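Local coordinates for adenosine deaminase 1 (Arthrobacter aurescens, PDB 3RYS), which probably catalyses the zinc-dependent hydrolytic deamination of adenine to hypoxanthine, a step of purine salvage, at residues Ser172-Gly176 / His199-Gly204. Sequence-based numbering, arbitrary orientation.
Sequences SAEVG and HAGEEG. With ZN (zinc ion), chain C; ADE (adenine), chain D.
One buried carboxylate, that of Glu174, takes up four backbone N-H groups of the 201-204 turn. Glu174 OE2 accepts from Gly201 N at 2.9 Å through its syn lone pair. Glu174 OE1 has the other three. Gly204 N lies 2.9 Å from Glu174 OE1 and stands almost straight above the carboxylate plane, 87° out of it. Glu203 N comes to Glu174 OE1 from the same face, at 3.2 Å and a lower tilt. The bond from Glu202 N to Glu174 OE1 is weak. The side chain of Glu174 is extended, with CG anti to the backbone N (chi1 -178°), which carries the carboxylate across to the turn, where it lies against Gly204.

The segments belong to neighbouring parallel strands of the TIM barrel, at the end that holds the active site. Segment 172-176 follows strand 167-171, while 199-204 begins on the last residues of strand 195-200 and runs into the turn. His199 NE2 binds the zinc ion at 2.3 Å, together with His19, His21 and Asp280. Ser172 N donates to adenine N3. Glu202, the predicted proton donor, brings Glu202 OE1 to 2.7 Å from adenine N1. A water donates to both Glu174 OE1 and Glu202 OE1, linking the carboxylate held by the turn to the one facing the substrate. With an alanine at Glu174 the amides of the turn would probably lose their acceptor, and Glu202 its water link to that carboxylate. Val175 packs CG2 against Glu203 O at the exposed side. Glu203 OE2 is hydrogen-bonded to Leu59 N, at the start of helix 59-69.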
ATOM      1  N   SER A 172      -2.708   2.225  10.182  1.00 15.90           N
ATOM      2  CA  SER A 172      -3.435   1.711  11.343  1.00 16.24           C
ATOM      3  C   SER A 172      -4.745   2.485  11.582  1.00 17.76           C
ATOM      4  O   SER A 172      -5.163   3.280  10.735  1.00 16.81           O
ATOM      5  CB  SER A 172      -2.555   1.705  12.594  1.00 13.05           C
ATOM      6  OG  SER A 172      -3.105   0.850  13.579  1.00 12.69           O
ATOM      7  N   ALA A 173      -5.383   2.248  12.729  1.00 14.32           N
ATOM      8  CA  ALA A 173      -6.720   2.788  13.013  1.00 16.21           C
ATOM      9  C   ALA A 173      -6.831   4.308  12.835  1.00 15.71           C
ATOM     10  O   ALA A 173      -6.280   5.076  13.620  1.00 14.05           O
ATOM     11  CB  ALA A 173      -7.169   2.378  14.411  1.00 11.75           C
ATOM     12  N   GLU A 174      -7.568   4.735  11.813  1.00 15.50           N
ATOM     13  CA  GLU A 174      -7.616   6.151  11.451  1.00 15.89           C
ATOM     14  C   GLU A 174      -8.502   7.010  12.357  1.00 16.05           C
ATOM     15  O   GLU A 174      -8.053   8.018  12.902  1.00 14.60           O
ATOM     16  CB  GLU A 174      -8.045   6.330   9.994  1.00 13.75           C
ATOM     17  CG  GLU A 174      -8.050   7.793   9.561  1.00 14.97           C
ATOM     18  CD  GLU A 174      -8.381   7.980   8.092  1.00 16.47           C
ATOM     19  OE1 GLU A 174      -8.829   7.008   7.446  1.00 18.75           O
ATOM     20  OE2 GLU A 174      -8.197   9.105   7.582  1.00 16.39           O
ATOM     21  N   VAL A 175      -9.762   6.615  12.502  1.00 13.56           N
ATOM     22  CA  VAL A 175     -10.725   7.419  13.243  1.00 12.85           C
ATOM     23  C   VAL A 175     -10.260   7.710  14.668  1.00 13.81           C
ATOM     24  O   VAL A 175      -9.894   6.801  15.415  1.00 14.14           O
ATOM     25  CB  VAL A 175     -12.119   6.758  13.259  1.00 18.12           C
ATOM     26  CG1 VAL A 175     -13.029   7.457  14.256  1.00 18.98           C
ATOM     27  CG2 VAL A 175     -12.732   6.781  11.862  1.00 14.80           C
ATOM     28  N   GLY A 176     -10.271   8.987  15.035  1.00 14.20           N
ATOM     29  CA  GLY A 176      -9.831   9.404  16.354  1.00 15.33           C
ATOM     30  C   GLY A 176      -8.323   9.557  16.464  1.00 14.81           C
ATOM     31  O   GLY A 176      -7.799   9.869  17.536  1.00 14.60           O
ATOM     32  N   HIS A 199      -2.047   7.654   5.185  1.00 12.74           N
ATOM     33  CA  HIS A 199      -3.421   7.196   5.024  1.00 11.87           C
ATOM     34  C   HIS A 199      -4.381   8.293   5.451  1.00 11.58           C
ATOM     35  O   HIS A 199      -4.250   8.853   6.541  1.00 12.26           O
ATOM     36  CB  HIS A 199      -3.668   5.940   5.854  1.00 11.75           C
ATOM     37  CG  HIS A 199      -3.125   4.694   5.233  1.00 12.98           C
ATOM     38  ND1 HIS A 199      -1.813   4.573   4.831  1.00 13.74           N
ATOM     39  CD2 HIS A 199      -3.719   3.511   4.945  1.00 13.42           C
ATOM     40  CE1 HIS A 199      -1.620   3.370   4.321  1.00 14.14           C
ATOM     41  NE2 HIS A 199      -2.759   2.705   4.381  1.00 14.50           N
ATOM     42  N   ALA A 200      -5.340   8.604   4.588  1.00 11.75           N
ATOM     43  CA  ALA A 200      -6.337   9.624   4.894  1.00 12.71           C
ATOM     44  C   ALA A 200      -7.613   9.429   4.080  1.00 13.47           C
ATOM     45  O   ALA A 200      -7.565   9.174   2.877  1.00 13.36           O
ATOM     46  CB  ALA A 200      -5.764  11.021   4.665  1.00 11.48           C
ATOM     47  N   GLY A 201      -8.756   9.546   4.743  1.00 14.23           N
ATOM     48  CA  GLY A 201     -10.030   9.492   4.056  1.00 16.63           C
ATOM     49  C   GLY A 201     -10.507   8.083   3.758  1.00 16.15           C
ATOM     50  O   GLY A 201     -11.355   7.877   2.891  1.00 17.07           O
ATOM     51  N   GLU A 202      -9.956   7.108   4.471  1.00 14.61           N
ATOM     52  CA  GLU A 202     -10.426   5.737   4.352  1.00 15.94           C
ATOM     53  C   GLU A 202     -11.694   5.596   5.180  1.00 15.95           C
ATOM     54  O   GLU A 202     -12.786   5.410   4.640  1.00 18.97           O
ATOM     55  CB  GLU A 202      -9.360   4.763   4.842  1.00 14.26           C
ATOM     56  CG  GLU A 202      -9.663   3.315   4.542  1.00 12.41           C
ATOM     57  CD  GLU A 202      -8.569   2.398   5.025  1.00 14.60           C
ATOM     58  OE1 GLU A 202      -7.588   2.911   5.599  1.00 16.15           O
ATOM     59  OE2 GLU A 202      -8.679   1.172   4.829  1.00 14.06           O
ATOM     60  N   GLU A 203     -11.535   5.689   6.495  1.00 14.56           N
ATOM     61  CA  GLU A 203     -12.665   5.752   7.411  1.00 15.94           C
ATOM     62  C   GLU A 203     -12.692   7.130   8.061  1.00 18.19           C
ATOM     63  O   GLU A 203     -13.712   7.553   8.604  1.00 18.07           O
ATOM     64  CB  GLU A 203     -12.570   4.654   8.477  1.00 13.49           C
ATOM     65  CG  GLU A 203     -12.937   3.266   7.970  1.00 14.20           C
ATOM     66  CD  GLU A 203     -13.051   2.238   9.081  1.00 20.44           C
ATOM     67  OE1 GLU A 203     -12.604   2.526  10.210  1.00 21.28           O
ATOM     68  OE2 GLU A 203     -13.588   1.138   8.827  1.00 21.87           O
ATOM     69  N   GLY A 204     -11.556   7.822   8.002  1.00 17.14           N
ATOM     70  CA  GLY A 204     -11.459   9.192   8.472  1.00 17.46           C
ATOM     71  C   GLY A 204     -12.098  10.161   7.491  1.00 19.71           C
ATOM     72  O   GLY A 204     -12.193   9.870   6.296  1.00 17.00           O
TER
HETATM   73 ZN    ZN C 344      -3.430   0.750   3.431  1.00 17.39          ZN
HETATM   74  N9  ADE D 345      -2.708  -1.078   7.871  1.00 18.84           N
HETATM   75  C8  ADE D 345      -2.544  -1.934   6.815  1.00 21.89           C
HETATM   76  N7  ADE D 345      -3.344  -1.697   5.797  1.00 20.30           N
HETATM   77  C5  ADE D 345      -4.089  -0.605   6.222  1.00 22.54           C
HETATM   78  C6  ADE D 345      -5.119   0.138   5.605  1.00 23.31           C
HETATM   79  N6  ADE D 345      -5.583  -0.135   4.380  1.00 21.81           N
HETATM   80  N1  ADE D 345      -5.652   1.169   6.300  1.00 22.49           N
HETATM   81  C2  ADE D 345      -5.181   1.433   7.527  1.00 22.84           C
HETATM   82  N3  ADE D 345      -4.218   0.810   8.212  1.00 21.82           N
HETATM   83  C4  ADE D 345      -3.711  -0.210   7.497  1.00 20.84           C
HETATM   84  O   HOH W   1      -6.642   4.833   6.990  1.00 15.60           O